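Local coordinates for protein polygalacturonase (Pectobacterium carotovorum subsp. carotovorum, PDB 1BHE) that hydrolyses the alpha-1,4 links between galacturonosyl units of polygalacturonic acid, as a secreted monomer involved in maceration and soft-rotting of plant tissue, at residues 278-290 / 311-325. Numbering follows the deposited sequence.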
loop_
_atom_site.group_PDB
_atom_site.type_symbol
_atom_site.label_atom_id
_atom_site.label_comp_id
_atom_site.label_asym_id
_atom_site.label_seq_id
_atom_site.Cartn_x
_atom_site.Cartn_y
_atom_site.Cartn_z
ATOM N N GLY A 278 14.105 6.322 -1.300
ATOM C CA GLY A 278 13.572 7.080 -0.171
ATOM C C GLY A 278 12.243 7.730 -0.543
ATOM O O GLY A 278 11.172 7.119 -0.451
ATOM N N LEU A 279 12.339 8.985 -0.962
ATOM C CA LEU A 279 11.195 9.780 -1.389
ATOM C C LEU A 279 11.135 9.778 -2.913
ATOM O O LEU A 279 12.061 10.241 -3.586
ATOM C CB LEU A 279 11.314 11.203 -0.846
ATOM C CG LEU A 279 11.621 11.347 0.647
ATOM C CD1 LEU A 279 11.973 12.797 0.981
ATOM C CD2 LEU A 279 10.445 10.883 1.489
ATOM N N ARG A 280 10.046 9.248 -3.470
ATOM C CA ARG A 280 9.970 9.113 -4.912
ATOM C C ARG A 280 8.707 9.580 -5.605
ATOM O O ARG A 280 7.580 9.377 -5.173
ATOM C CB ARG A 280 10.179 7.614 -5.210
ATOM C CG ARG A 280 10.223 7.264 -6.687
ATOM C CD ARG A 280 10.902 5.902 -6.849
ATOM N NE ARG A 280 9.983 4.823 -6.466
ATOM C CZ ARG A 280 10.087 3.596 -6.964
ATOM N NH1 ARG A 280 11.062 3.330 -7.831
ATOM N NH2 ARG A 280 9.238 2.647 -6.599
ATOM N N ILE A 281 8.912 10.230 -6.748
ATOM C CA ILE A 281 7.860 10.652 -7.654
ATOM C C ILE A 281 8.265 10.066 -9.015
ATOM O O ILE A 281 9.309 10.435 -9.559
ATOM C CB ILE A 281 7.598 12.153 -7.773
ATOM C CG1 ILE A 281 7.382 12.803 -6.410
ATOM C CG2 ILE A 281 6.381 12.369 -8.676
ATOM C CD1 ILE A 281 7.166 14.298 -6.402
ATOM N N LYS A 282 7.484 9.116 -9.509
ATOM C CA LYS A 282 7.834 8.443 -10.750
ATOM C C LYS A 282 6.675 8.291 -11.715
ATOM O O LYS A 282 5.520 8.167 -11.312
ATOM C CB LYS A 282 8.389 7.045 -10.411
ATOM C CG LYS A 282 7.383 6.168 -9.678
ATOM C CD LYS A 282 7.912 4.753 -9.501
ATOM C CE LYS A 282 6.789 3.727 -9.579
ATOM N NZ LYS A 282 6.433 3.216 -8.222
ATOM N N SER A 283 7.006 8.254 -13.005
ATOM C CA SER A 283 6.007 8.067 -14.042
ATOM C C SER A 283 6.658 7.705 -15.371
ATOM O O SER A 283 7.865 7.470 -15.466
ATOM C CB SER A 283 5.135 9.319 -14.181
ATOM O OG SER A 283 3.850 8.966 -14.663
ATOM N N ASP A 284 5.851 7.642 -16.416
ATOM C CA ASP A 284 6.331 7.353 -17.762
ATOM C C ASP A 284 5.394 8.053 -18.739
ATOM O O ASP A 284 4.427 8.683 -18.302
ATOM C CB ASP A 284 6.405 5.854 -18.024
ATOM C CG ASP A 284 5.106 5.131 -17.724
ATOM O OD1 ASP A 284 4.144 5.327 -18.493
ATOM O OD2 ASP A 284 5.043 4.376 -16.726
ATOM N N LYS A 285 5.583 7.850 -20.035
ATOM C CA LYS A 285 4.742 8.486 -21.041
ATOM C C LYS A 285 3.316 7.961 -21.084
ATOM O O LYS A 285 2.461 8.636 -21.670
ATOM C CB LYS A 285 5.372 8.341 -22.434
ATOM C CG LYS A 285 6.429 9.381 -22.755
ATOM C CD LYS A 285 6.798 9.334 -24.237
ATOM C CE LYS A 285 8.241 8.917 -24.433
ATOM N NZ LYS A 285 8.883 9.667 -25.556
ATOM N N SER A 286 3.023 6.802 -20.507
ATOM C CA SER A 286 1.685 6.243 -20.531
ATOM C C SER A 286 0.782 6.698 -19.394
ATOM O O SER A 286 -0.440 6.530 -19.518
ATOM C CB SER A 286 1.769 4.704 -20.507
ATOM O OG SER A 286 1.998 4.256 -19.177
ATOM N N ALA A 287 1.324 7.253 -18.313
ATOM C CA ALA A 287 0.466 7.598 -17.175
ATOM C C ALA A 287 0.825 8.883 -16.456
ATOM O O ALA A 287 0.329 9.124 -15.343
ATOM C CB ALA A 287 0.522 6.426 -16.189
ATOM N N ALA A 288 1.657 9.728 -17.048
ATOM C CA ALA A 288 2.057 10.977 -16.415
ATOM C C ALA A 288 0.959 12.034 -16.458
ATOM O O ALA A 288 0.278 12.202 -17.472
ATOM C CB ALA A 288 3.311 11.516 -17.098
ATOM N N GLY A 289 0.800 12.770 -15.360
ATOM C CA GLY A 289 -0.168 13.868 -15.327
ATOM C C GLY A 289 0.288 14.930 -14.332
ATOM O O GLY A 289 1.476 15.056 -14.047
ATOM N N VAL A 290 -0.684 15.595 -13.709
ATOM C CA VAL A 290 -0.406 16.619 -12.725
ATOM C C VAL A 290 -0.107 16.057 -11.341
ATOM O O VAL A 290 -0.857 15.268 -10.773
ATOM C CB VAL A 290 -1.592 17.606 -12.585
ATOM C CG1 VAL A 290 -1.347 18.633 -11.488
ATOM C CG2 VAL A 290 -1.865 18.308 -13.905
ATOM N N ASP A 311 11.574 10.873 -11.144
ATOM C CA ASP A 311 11.793 10.351 -12.483
ATOM C C ASP A 311 10.546 10.333 -13.348
ATOM O O ASP A 311 9.610 9.575 -13.093
ATOM C CB ASP A 311 12.352 8.921 -12.384
ATOM C CG ASP A 311 13.117 8.529 -13.634
ATOM O OD1 ASP A 311 12.866 9.121 -14.703
ATOM O OD2 ASP A 311 13.982 7.632 -13.544
ATOM N N THR A 312 10.580 11.112 -14.427
ATOM C CA THR A 312 9.467 11.183 -15.359
ATOM C C THR A 312 9.548 10.126 -16.449
ATOM O O THR A 312 8.592 9.951 -17.213
ATOM C CB THR A 312 9.372 12.564 -16.040
ATOM O OG1 THR A 312 10.538 12.718 -16.865
ATOM C CG2 THR A 312 9.308 13.680 -15.017
ATOM N N VAL A 313 10.652 9.397 -16.548
ATOM C CA VAL A 313 10.782 8.320 -17.521
ATOM C C VAL A 313 11.296 7.062 -16.821
ATOM O O VAL A 313 12.253 6.419 -17.244
ATOM C CB VAL A 313 11.708 8.669 -18.697
ATOM C CG1 VAL A 313 11.027 9.582 -19.707
ATOM C CG2 VAL A 313 12.998 9.312 -18.206
ATOM N N TYR A 314 10.641 6.707 -15.716
ATOM C CA TYR A 314 11.018 5.539 -14.926
ATOM C C TYR A 314 11.153 4.303 -15.805
ATOM O O TYR A 314 12.181 3.629 -15.782
ATOM C CB TYR A 314 10.018 5.315 -13.794
ATOM C CG TYR A 314 10.302 4.141 -12.887
ATOM C CD1 TYR A 314 11.427 4.107 -12.078
ATOM C CD2 TYR A 314 9.423 3.064 -12.833
ATOM C CE1 TYR A 314 11.682 3.027 -11.250
ATOM C CE2 TYR A 314 9.668 1.983 -12.008
ATOM C CZ TYR A 314 10.798 1.970 -11.219
ATOM O OH TYR A 314 11.041 0.892 -10.393
ATOM N N GLU A 315 10.113 3.974 -16.552
ATOM C CA GLU A 315 10.144 2.907 -17.532
ATOM C C GLU A 315 9.886 3.502 -18.923
ATOM O O GLU A 315 9.315 4.588 -19.023
ATOM C CB GLU A 315 9.082 1.850 -17.280
ATOM C CG GLU A 315 9.118 1.138 -15.942
ATOM C CD GLU A 315 7.824 0.358 -15.745
ATOM O OE1 GLU A 315 7.611 -0.609 -16.508
ATOM O OE2 GLU A 315 7.037 0.732 -14.855
ATOM N N LYS A 316 10.287 2.777 -19.959
ATOM C CA LYS A 316 10.045 3.250 -21.321
ATOM C C LYS A 316 8.763 2.604 -21.842
ATOM O O LYS A 316 8.701 1.403 -22.089
ATOM C CB LYS A 316 11.221 2.992 -22.247
ATOM C CG LYS A 316 11.808 1.596 -22.233
ATOM C CD LYS A 316 12.285 1.164 -23.614
ATOM C CE LYS A 316 13.741 1.531 -23.849
ATOM N NZ LYS A 316 14.666 0.403 -23.544
ATOM N N LYS A 317 7.699 3.390 -21.875
ATOM C CA LYS A 317 6.395 2.932 -22.347
ATOM C C LYS A 317 5.888 3.929 -23.385
ATOM O O LYS A 317 6.318 5.086 -23.335
ATOM C CB LYS A 317 5.407 2.814 -21.191
ATOM C CG LYS A 317 5.500 1.537 -20.377
ATOM C CD LYS A 317 5.054 1.767 -18.941
ATOM C CE LYS A 317 4.114 0.675 -18.462
ATOM N NZ LYS A 317 3.369 1.092 -17.240
ATOM N N GLU A 318 5.042 3.494 -24.315
ATOM C CA GLU A 318 4.548 4.424 -25.329
ATOM C C GLU A 318 3.419 5.278 -24.748
ATOM O O GLU A 318 2.710 4.860 -23.837
ATOM C CB GLU A 318 4.092 3.737 -26.611
ATOM C CG GLU A 318 3.748 2.269 -26.494
ATOM C CD GLU A 318 2.825 1.744 -27.573
ATOM O OE1 GLU A 318 1.780 2.363 -27.871
ATOM O OE2 GLU A 318 3.150 0.667 -28.125
ATOM N N GLY A 319 3.277 6.480 -25.294
ATOM C CA GLY A 319 2.247 7.404 -24.841
ATOM C C GLY A 319 2.669 8.848 -25.093
ATOM O O GLY A 319 3.838 9.136 -25.344
ATOM N N SER A 320 1.700 9.749 -25.000
ATOM C CA SER A 320 1.949 11.167 -25.222
ATOM C C SER A 320 1.750 11.973 -23.943
ATOM O O SER A 320 1.849 13.201 -23.949
ATOM C CB SER A 320 1.008 11.672 -26.323
ATOM O OG SER A 320 -0.302 11.170 -26.107
ATOM N N ASN A 321 1.472 11.272 -22.845
ATOM C CA ASN A 321 1.249 11.936 -21.567
ATOM C C ASN A 321 2.487 12.694 -21.110
ATOM O O ASN A 321 3.625 12.244 -21.213
ATOM C CB ASN A 321 0.782 10.937 -20.504
ATOM C CG ASN A 321 -0.603 10.401 -20.817
ATOM O OD1 ASN A 321 -1.604 11.040 -20.482
ATOM N ND2 ASN A 321 -0.684 9.250 -21.466
ATOM N N VAL A 322 2.253 13.922 -20.660
ATOM C CA VAL A 322 3.299 14.813 -20.182
ATOM C C VAL A 322 3.092 15.088 -18.695
ATOM O O VAL A 322 1.992 15.442 -18.274
ATOM C CB VAL A 322 3.282 16.144 -20.960
ATOM C CG1 VAL A 322 4.146 17.212 -20.306
ATOM C CG2 VAL A 322 3.728 15.936 -22.403
ATOM N N PRO A 323 4.158 14.982 -17.919
ATOM C CA PRO A 323 4.123 15.286 -16.502
ATOM C C PRO A 323 4.079 16.781 -16.225
ATOM O O PRO A 323 4.869 17.544 -16.786
ATOM C CB PRO A 323 5.431 14.697 -15.978
ATOM C CG PRO A 323 6.367 14.798 -17.139
ATOM C CD PRO A 323 5.517 14.580 -18.363
ATOM N N ASP A 324 3.169 17.199 -15.355
ATOM C CA ASP A 324 3.044 18.598 -14.962
ATOM C C ASP A 324 3.168 18.630 -13.436
ATOM O O ASP A 324 2.192 18.551 -12.696
ATOM C CB ASP A 324 1.750 19.250 -15.419
ATOM C CG ASP A 324 1.643 20.705 -15.007
ATOM O OD1 ASP A 324 2.642 21.290 -14.539
ATOM O OD2 ASP A 324 0.545 21.284 -15.145
ATOM N N TRP A 325 4.416 18.526 -12.993
ATOM C CA TRP A 325 4.741 18.403 -11.577
ATOM C C TRP A 325 5.270 19.722 -11.033
ATOM O O TRP A 325 6.240 20.272 -11.562
ATOM C CB TRP A 325 5.730 17.249 -11.392
ATOM C CG TRP A 325 5.298 15.902 -11.892
ATOM C CD1 TRP A 325 4.067 15.512 -12.337
ATOM C CD2 TRP A 325 6.107 14.716 -11.960
ATOM N NE1 TRP A 325 4.054 14.196 -12.702
ATOM C CE2 TRP A 325 5.301 13.679 -12.469
ATOM C CE3 TRP A 325 7.438 14.431 -11.644
ATOM C CZ2 TRP A 325 5.776 12.384 -12.680
ATOM C CZ3 TRP A 325 7.905 13.147 -11.842
ATOM C CH2 TRP A 325 7.080 12.137 -12.357
HETATM O O HOH W 1 6.846 3.572 -14.655
HETATM O O HOH W 2 8.008 6.525 -20.953
#
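Lys282 and Asp311 pair in parallel where two successive coils of the right-handed parallel beta-helix of family 28 leave their strands and run on into loops stacked on each other. Asp311 N bonds to Ile281 O and Ser283 N to Asp311 O; then the register slips by one residue, and Ser283 O receives Tyr314 N at 2.9 Å. At the far end Asp324 N reaches Gly289 O at 3.0 Å, and Val290 pairs with Asp324. Between them Asn321 grips Lys285 O twice, weakly through its backbone N and by a straighter bond from ND2, 3.2 Å, with the oxygen in the amide plane.

Inside the coil the Trp325 indole lies between Ile281 CG2 on one face, 3.6 Å from the six-membered ring centroid, and Pro323 CB on the other; Ser283 CB meets the ring edge. With CG1 of Ile281 beside the backbone N (chi1 -53°), CG2 is left anti to that N and comes over the indole.

On the cleft side Lys282 CD sits over the Tyr314 ring, while its NZ and Arg280 NH2 both bridge to Asp224; Arg280 also touches His251, inferred to be an active-site residue. Arg280 NH1 comes 3.5 Å from Tyr314 CE1, guanidinium and ring planes 82° apart.

Asp284 OD1 closes an Asx turn onto Ser286 N, whereas OD2 makes a long salt bridge to Lys317 NZ. Probably easing carboxylate repulsion, water 1 donates to both Asp284 OD2 and Glu315 OE2, 2.9 Å from each.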